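Local coordinates for YjbQ family protein (Sulfolobus solfataricus, PDB 1VPH) that is of unknown function but belongs to the YjbQ (UPF0047) family, forms a trimer and holds a potassium ion beside a bound phosphate, at residues H57-A61 with A100-A104; D96-A100 with L133-R137; I46-L52 with T143-E149. All coordinates share one frame. Residue numbers count along the deposited sequence, not the author numbering.

Interactions 1 and 2 form one neighbourhood, their centres 7 Å apart: they share A100 and helix 98-107, and both touch the potassium and the phosphate. T59 joins them, with T59 O 3.3 Å from L133 N in a probable hydrogen bond. Interaction 3 lies on the other side of the chain's centre, about 25 Å from interaction 1 and 30 Å from interaction 2 (centre to centre), in the five-stranded antiparallel sheet. Along the chain, 46-52 and 143-149 enclose the other two contacts, and strand 49-55 runs on toward the phosphate-binding loop and strand 60-65. The fold thus separates the ion site from the C-terminal strand pairing, while interactions 1 and 3 both meet the second subunit.

Interaction 1: H57-A61 with A100-A104; sequences HSTAA and AHLGA. With K (potassium ion), chain K; PO4 (phosphate ion), chain L.
Residues 57-59 form a loop, H57 extended (phi/psi -138/145) and S58 at -100/-1, before A60 and A61 enter strand 60-65; 100-104 is one helical turn, closed by A104 N to A100 O at 3.1 Å. CA atoms are nearest at T59-H101 (4.8 Å) and A61-A104 (5.1 Å). A104 CB lies 3.3 Å from S58 O and 3.4 Å from A60 O, T59 CB 3.7 Å from A100 CB. H101 (chi1 m) lays its ring under T59, whose CG2 sits 3.5 Å from the ring centroid in a CH-pi contact. H101 NE2 binds the potassium at 2.2 Å, while its ND1 pairs with N65 of the second subunit. Hydrogen bonds hold a phosphate, probably from the crystallisation liquor: S58 N and S58 OG to PO4 O2 (3.0 and 2.7 Å), T59 N and T59 OG1 to PO4 O4 (3.0 and 2.8 Å), H57 ND1 to PO4 O3 (3.0 Å). An anion-binding loop at a strand's start thus abuts the helix supplying a metal-binding histidine, consistent with a functional pocket. H91, D95 and N97 complete the protein side of the metal site. Helix 98-107 packs beside strand 60-65, which pairs with strand 127-132, while R137 and R140 also hydrogen-bond the phosphate.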
# COMPACT_ATOMS: atom_id res chain seq x y z
N HIS C 57 5.29 -11.92 -6.42
CA HIS C 57 6.17 -12.75 -5.63
C HIS C 57 5.67 -12.59 -4.22
O HIS C 57 5.20 -11.51 -3.85
CB HIS C 57 7.61 -12.21 -5.70
CG HIS C 57 8.27 -12.31 -7.03
ND1 HIS C 57 8.59 -13.51 -7.61
CD2 HIS C 57 8.74 -11.35 -7.86
CE1 HIS C 57 9.21 -13.29 -8.76
NE2 HIS C 57 9.32 -11.99 -8.93
N SER C 58 5.73 -13.64 -3.41
CA SER C 58 5.25 -13.55 -2.05
C SER C 58 6.39 -13.35 -1.03
O SER C 58 6.11 -13.19 0.18
CB SER C 58 4.45 -14.81 -1.76
OG SER C 58 5.34 -15.92 -1.69
N THR C 59 7.65 -13.31 -1.48
CA THR C 59 8.79 -13.12 -0.58
C THR C 59 9.68 -11.94 -1.02
O THR C 59 10.83 -11.78 -0.59
CB THR C 59 9.60 -14.42 -0.49
OG1 THR C 59 10.14 -14.74 -1.76
CG2 THR C 59 8.71 -15.54 0.02
N ALA C 60 9.10 -11.09 -1.85
CA ALA C 60 9.64 -9.82 -2.20
C ALA C 60 8.55 -8.74 -2.13
O ALA C 60 7.34 -9.02 -2.04
CB ALA C 60 10.27 -9.86 -3.59
N ALA C 61 9.00 -7.48 -2.12
CA ALA C 61 8.07 -6.36 -2.02
C ALA C 61 8.58 -5.18 -2.84
O ALA C 61 9.69 -5.20 -3.36
CB ALA C 61 7.86 -5.94 -0.54
N ALA C 100 10.32 -14.00 5.31
CA ALA C 100 10.24 -13.30 4.03
C ALA C 100 8.80 -13.05 3.63
O ALA C 100 8.44 -11.97 3.18
CB ALA C 100 10.98 -14.11 2.94
N HIS C 101 7.97 -14.06 3.83
CA HIS C 101 6.54 -13.92 3.58
C HIS C 101 5.89 -12.85 4.51
O HIS C 101 5.06 -12.07 4.08
CB HIS C 101 5.81 -15.23 3.86
CG HIS C 101 6.13 -16.32 2.88
ND1 HIS C 101 5.58 -16.35 1.62
CD2 HIS C 101 6.90 -17.43 2.99
CE1 HIS C 101 5.99 -17.43 0.99
NE2 HIS C 101 6.81 -18.10 1.79
N LEU C 102 6.30 -12.83 5.78
CA LEU C 102 5.80 -11.83 6.72
C LEU C 102 6.16 -10.41 6.32
O LEU C 102 5.32 -9.56 6.30
CB LEU C 102 6.32 -12.15 8.12
CG LEU C 102 5.84 -13.45 8.78
CD1 LEU C 102 6.47 -13.64 10.17
CD2 LEU C 102 4.37 -13.51 8.90
N GLY C 103 7.42 -10.19 5.96
CA GLY C 103 7.87 -8.87 5.50
C GLY C 103 7.12 -8.41 4.28
O GLY C 103 6.69 -7.27 4.20
N ALA C 104 6.97 -9.29 3.31
CA ALA C 104 6.31 -8.94 2.06
C ALA C 104 4.83 -8.64 2.32
O ALA C 104 4.25 -7.71 1.76
CB ALA C 104 6.43 -10.05 1.07
K K K . 7.72 -20.11 1.64
P PO4 L . 7.91 -16.14 -4.49
O1 PO4 L . 8.78 -17.28 -4.16
O2 PO4 L . 6.45 -16.42 -4.12
O3 PO4 L . 7.84 -15.92 -5.99
O4 PO4 L . 8.47 -14.83 -3.99
O HOH W 1 6.18 -21.11 0.76

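Interaction 2: D96-A100 with L133-R137; sequences DNAHA and LDGPR. With K (potassium ion), chain K; PO4 (phosphate ion), chain L.
The N-terminal end of helix 98-107 packs against the loop, with a cis G135-P136 peptide, between strand 127-132 and strand 137-148. N97 (phi/psi -138/26) holds the N-cap position, but its side chain makes no capping bond and instead binds the potassium, alongside H91, D95 and H101; A100 N makes a weak hydrogen bond to N97 O at 2.9 Å. In the loop, L133 (-120/-6) and D134 (-140/46) face the helix, and the cis peptide carries the chain round to R137. Backbones come closest at A100 and L133, with CA atoms 4.9 Å apart. Apolar contact is centred there, A100 CB lying 3.7 Å from L133 CB; A100 CB also packs 3.8 Å from D134 CB. A hydrogen bond ties helix to loop: H99, at chi1 p, directs NE2 to L133 O at 2.9 Å, the acceptor lying near the plane of the imidazole; F28 meets the same ring. Charges gather on the other part of the contact. D96 OD1 and D134 OD1, like charges, are 4.4 Å apart. D134 (chi1 t) forms a salt bridge, D134 OD2 to R137 NH2 at 3.0 Å, and R137 NE also binds D134 O at 3.0 Å, so the guanidinium lies between D134 and the phosphate. It hydrogen-bonds a single phosphate oxygen, PO4 O1, through R137 NH2 at 3.1 Å and R137 NH1 at 3.3 Å.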
# COMPACT_ATOMS: atom_id res chain seq x y z
N ASP C 96 11.97 -22.53 4.70
CA ASP C 96 12.75 -21.74 5.64
C ASP C 96 12.67 -20.26 5.40
O ASP C 96 13.68 -19.56 5.55
CB ASP C 96 14.23 -22.12 5.42
CG ASP C 96 14.73 -21.86 3.92
OD1 ASP C 96 14.00 -21.29 3.07
OD2 ASP C 96 15.88 -22.26 3.60
N ASN C 97 11.51 -19.76 4.99
CA ASN C 97 11.45 -18.37 4.58
C ASN C 97 10.18 -17.66 5.10
O ASN C 97 9.73 -16.71 4.50
CB ASN C 97 11.56 -18.27 3.06
CG ASN C 97 10.37 -18.85 2.34
OD1 ASN C 97 9.50 -19.51 2.94
ND2 ASN C 97 10.35 -18.66 1.03
N ALA C 98 9.62 -18.16 6.21
CA ALA C 98 8.45 -17.53 6.83
C ALA C 98 8.67 -16.06 7.01
O ALA C 98 7.79 -15.29 6.68
CB ALA C 98 8.11 -18.16 8.13
N HIS C 99 9.85 -15.67 7.49
CA HIS C 99 10.16 -14.27 7.73
C HIS C 99 9.94 -13.44 6.46
O HIS C 99 9.46 -12.30 6.53
CB HIS C 99 11.60 -14.12 8.19
CG HIS C 99 12.60 -14.30 7.08
ND1 HIS C 99 13.03 -15.54 6.66
CD2 HIS C 99 13.16 -13.41 6.22
CE1 HIS C 99 13.87 -15.40 5.65
NE2 HIS C 99 13.96 -14.11 5.36
N ALA C 100 10.32 -14.00 5.31
CA ALA C 100 10.24 -13.30 4.03
C ALA C 100 8.80 -13.05 3.63
O ALA C 100 8.44 -11.97 3.18
CB ALA C 100 10.98 -14.11 2.94
N LEU C 133 13.73 -10.44 0.17
CA LEU C 133 13.79 -11.00 1.54
C LEU C 133 14.14 -12.46 1.60
O LEU C 133 14.35 -12.98 2.71
CB LEU C 133 12.47 -10.78 2.33
CG LEU C 133 11.98 -9.34 2.56
CD1 LEU C 133 10.82 -9.28 3.54
CD2 LEU C 133 13.13 -8.43 3.04
N ASP C 134 14.23 -13.10 0.45
CA ASP C 134 14.55 -14.53 0.35
C ASP C 134 15.50 -14.80 -0.83
O ASP C 134 15.34 -15.76 -1.57
CB ASP C 134 13.25 -15.35 0.21
CG ASP C 134 13.47 -16.86 0.43
OD1 ASP C 134 14.24 -17.25 1.33
OD2 ASP C 134 12.83 -17.67 -0.25
N GLY C 135 16.55 -13.98 -0.97
CA GLY C 135 17.54 -14.21 -2.04
C GLY C 135 18.57 -15.25 -1.63
O GLY C 135 18.54 -15.76 -0.51
N PRO C 136 19.49 -15.59 -2.55
CA PRO C 136 19.53 -15.10 -3.92
C PRO C 136 18.44 -15.73 -4.76
O PRO C 136 18.08 -16.87 -4.55
CB PRO C 136 20.91 -15.53 -4.41
CG PRO C 136 21.27 -16.69 -3.55
CD PRO C 136 20.57 -16.56 -2.27
N ARG C 137 17.88 -14.94 -5.67
CA ARG C 137 16.90 -15.44 -6.63
C ARG C 137 17.41 -15.00 -7.97
O ARG C 137 17.85 -13.85 -8.09
CB ARG C 137 15.55 -14.76 -6.41
CG ARG C 137 14.83 -15.13 -5.11
CD ARG C 137 14.67 -16.58 -4.90
NE ARG C 137 13.72 -16.84 -3.83
CZ ARG C 137 12.41 -17.00 -4.00
NH1 ARG C 137 11.86 -16.95 -5.21
NH2 ARG C 137 11.63 -17.20 -2.96
K K K . 7.72 -20.11 1.64
P PO4 L . 7.91 -16.14 -4.49
O1 PO4 L . 8.78 -17.28 -4.16
O2 PO4 L . 6.45 -16.42 -4.12
O3 PO4 L . 7.84 -15.92 -5.99
O4 PO4 L . 8.47 -14.83 -3.99
O HOH W 1 6.18 -21.11 0.76

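Interaction 3: I46-L52 with T143-E149; sequences IKNGICL and TVEILGE
Strand 49-52 runs antiparallel to strand 143-148, their axes 4.6 Å apart at closest approach and 165° between directions. Hydrogen-bonded pairs are I50-L147 (CA-CA 5.5 Å) and L52-E145 (5.1 Å); non-hydrogen-bonded pairs are G49-G148 (4.0 Å) and C51-I146 (4.5 Å). Each hydrogen-bonded pair satisfies both backbones: I50 N to L147 O at 2.9 Å, L147 N to I50 O at 3.0 Å, and L52 N to E145 O and E145 N to L52 O, both at 2.9 Å. CA-H...O contacts fill the gaps, such as G49 CA to L147 O at 3.1 Å. At the G49-G148 pair a CB on either residue would clash with the opposite strand. K47 and N48 both face E149 in a classic beta bulge: E149 O, of the C-terminal carboxylate, accepts from K47 N (2.7 Å) and N48 N (3.0 Å), while E149 N returns a bond to N48 O at 2.9 Å. E149 OXT makes a long, weak ion pair with K14. N48 ND2 bonds E149 OE2 at 3.1 Å, and N48 OD1 is taken by the backbone N of E117. I46 CD1 lies 3.8 Å from I146 CG2. C51, V144 and I146 meet helix 34-44. On the face of I50, L52, E145 and L147, other subunits pack, L147 meeting L147 of both. Outer backbone groups bond on: G49 and C51 to strand 110-116, V144 to strand 14-24. These are the central strand 49-55 and its neighbour 137-148 in a five-stranded antiparallel sheet, helix-covered on one face and used for trimer assembly on the other.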
# COMPACT_ATOMS: atom_id res chain seq x y z
N ILE C 46 2.23 7.99 -22.27
CA ILE C 46 1.08 8.44 -21.47
C ILE C 46 1.57 9.68 -20.71
O ILE C 46 2.69 9.68 -20.18
CB ILE C 46 0.54 7.28 -20.56
CG1 ILE C 46 -0.09 6.18 -21.43
CG2 ILE C 46 -0.53 7.78 -19.57
CD1 ILE C 46 -0.44 4.92 -20.72
N LYS C 47 0.76 10.73 -20.68
CA LYS C 47 1.12 11.99 -20.00
C LYS C 47 0.55 12.09 -18.60
O LYS C 47 1.16 12.67 -17.73
CB LYS C 47 0.70 13.20 -20.84
CG LYS C 47 1.25 13.18 -22.25
CD LYS C 47 2.78 13.11 -22.35
CE LYS C 47 3.26 13.18 -23.83
NZ LYS C 47 4.72 13.03 -23.88
N ASN C 48 -0.68 11.63 -18.42
CA ASN C 48 -1.41 11.82 -17.17
C ASN C 48 -2.10 10.54 -16.80
O ASN C 48 -2.91 10.02 -17.55
CB ASN C 48 -2.43 12.93 -17.37
CG ASN C 48 -1.79 14.20 -17.75
OD1 ASN C 48 -0.81 14.61 -17.11
ND2 ASN C 48 -2.26 14.82 -18.86
N GLY C 49 -1.74 10.00 -15.63
CA GLY C 49 -2.31 8.74 -15.23
C GLY C 49 -1.64 8.24 -13.98
O GLY C 49 -1.26 9.04 -13.10
N ILE C 50 -1.50 6.92 -13.91
CA ILE C 50 -0.87 6.30 -12.78
C ILE C 50 0.16 5.29 -13.25
O ILE C 50 0.13 4.81 -14.38
CB ILE C 50 -1.88 5.60 -11.82
CG1 ILE C 50 -2.72 4.56 -12.56
CG2 ILE C 50 -2.82 6.65 -11.20
CD1 ILE C 50 -3.43 3.60 -11.65
N CYS C 51 1.12 5.01 -12.37
CA CYS C 51 2.12 4.00 -12.65
C CYS C 51 2.06 3.02 -11.46
O CYS C 51 2.32 3.42 -10.30
CB CYS C 51 3.47 4.62 -12.80
SG CYS C 51 4.82 3.42 -12.90
N LEU C 52 1.68 1.78 -11.77
CA LEU C 52 1.69 0.66 -10.87
C LEU C 52 2.99 -0.12 -11.03
O LEU C 52 3.34 -0.56 -12.11
CB LEU C 52 0.51 -0.29 -11.20
CG LEU C 52 0.39 -1.60 -10.41
CD1 LEU C 52 0.17 -1.35 -8.88
CD2 LEU C 52 -0.71 -2.54 -10.92
N THR C 143 6.45 -6.04 -12.62
CA THR C 143 5.59 -5.49 -13.66
C THR C 143 5.47 -4.02 -13.47
O THR C 143 5.24 -3.55 -12.34
CB THR C 143 4.17 -6.10 -13.52
OG1 THR C 143 4.31 -7.52 -13.70
CG2 THR C 143 3.21 -5.54 -14.56
N VAL C 144 5.57 -3.28 -14.57
CA VAL C 144 5.36 -1.86 -14.54
C VAL C 144 4.20 -1.60 -15.47
O VAL C 144 4.29 -1.88 -16.63
CB VAL C 144 6.59 -1.07 -14.99
CG1 VAL C 144 6.37 0.43 -14.96
CG2 VAL C 144 7.84 -1.46 -14.13
N GLU C 145 3.13 -1.03 -14.93
CA GLU C 145 1.96 -0.72 -15.75
C GLU C 145 1.65 0.77 -15.68
O GLU C 145 1.53 1.33 -14.59
CB GLU C 145 0.80 -1.53 -15.24
CG GLU C 145 -0.44 -1.45 -16.11
CD GLU C 145 -1.64 -2.21 -15.51
OE1 GLU C 145 -1.50 -2.92 -14.48
OE2 GLU C 145 -2.74 -2.12 -16.10
N ILE C 146 1.53 1.42 -16.84
CA ILE C 146 1.11 2.81 -16.89
C ILE C 146 -0.31 2.83 -17.46
O ILE C 146 -0.62 2.16 -18.42
CB ILE C 146 2.06 3.71 -17.73
CG1 ILE C 146 3.50 3.63 -17.17
CG2 ILE C 146 1.65 5.14 -17.57
CD1 ILE C 146 4.32 2.60 -17.78
N LEU C 147 -1.18 3.59 -16.82
CA LEU C 147 -2.58 3.67 -17.24
C LEU C 147 -3.01 5.13 -17.22
O LEU C 147 -2.72 5.81 -16.24
CB LEU C 147 -3.39 2.78 -16.29
CG LEU C 147 -4.84 2.35 -16.55
CD1 LEU C 147 -5.05 0.93 -16.16
CD2 LEU C 147 -5.81 3.24 -15.77
N GLY C 148 -3.61 5.63 -18.30
CA GLY C 148 -3.97 7.04 -18.39
C GLY C 148 -4.15 7.52 -19.81
O GLY C 148 -4.48 6.72 -20.69
N GLU C 149 -3.92 8.82 -20.03
CA GLU C 149 -4.06 9.49 -21.37
C GLU C 149 -2.67 10.04 -21.75
O GLU C 149 -1.96 10.62 -20.91
CB GLU C 149 -5.11 10.66 -21.30
CG GLU C 149 -4.59 11.95 -20.52
CD GLU C 149 -5.63 13.08 -20.23
OE1 GLU C 149 -6.81 12.91 -20.65
OE2 GLU C 149 -5.24 14.14 -19.59
OXT GLU C 149 -2.20 9.99 -22.90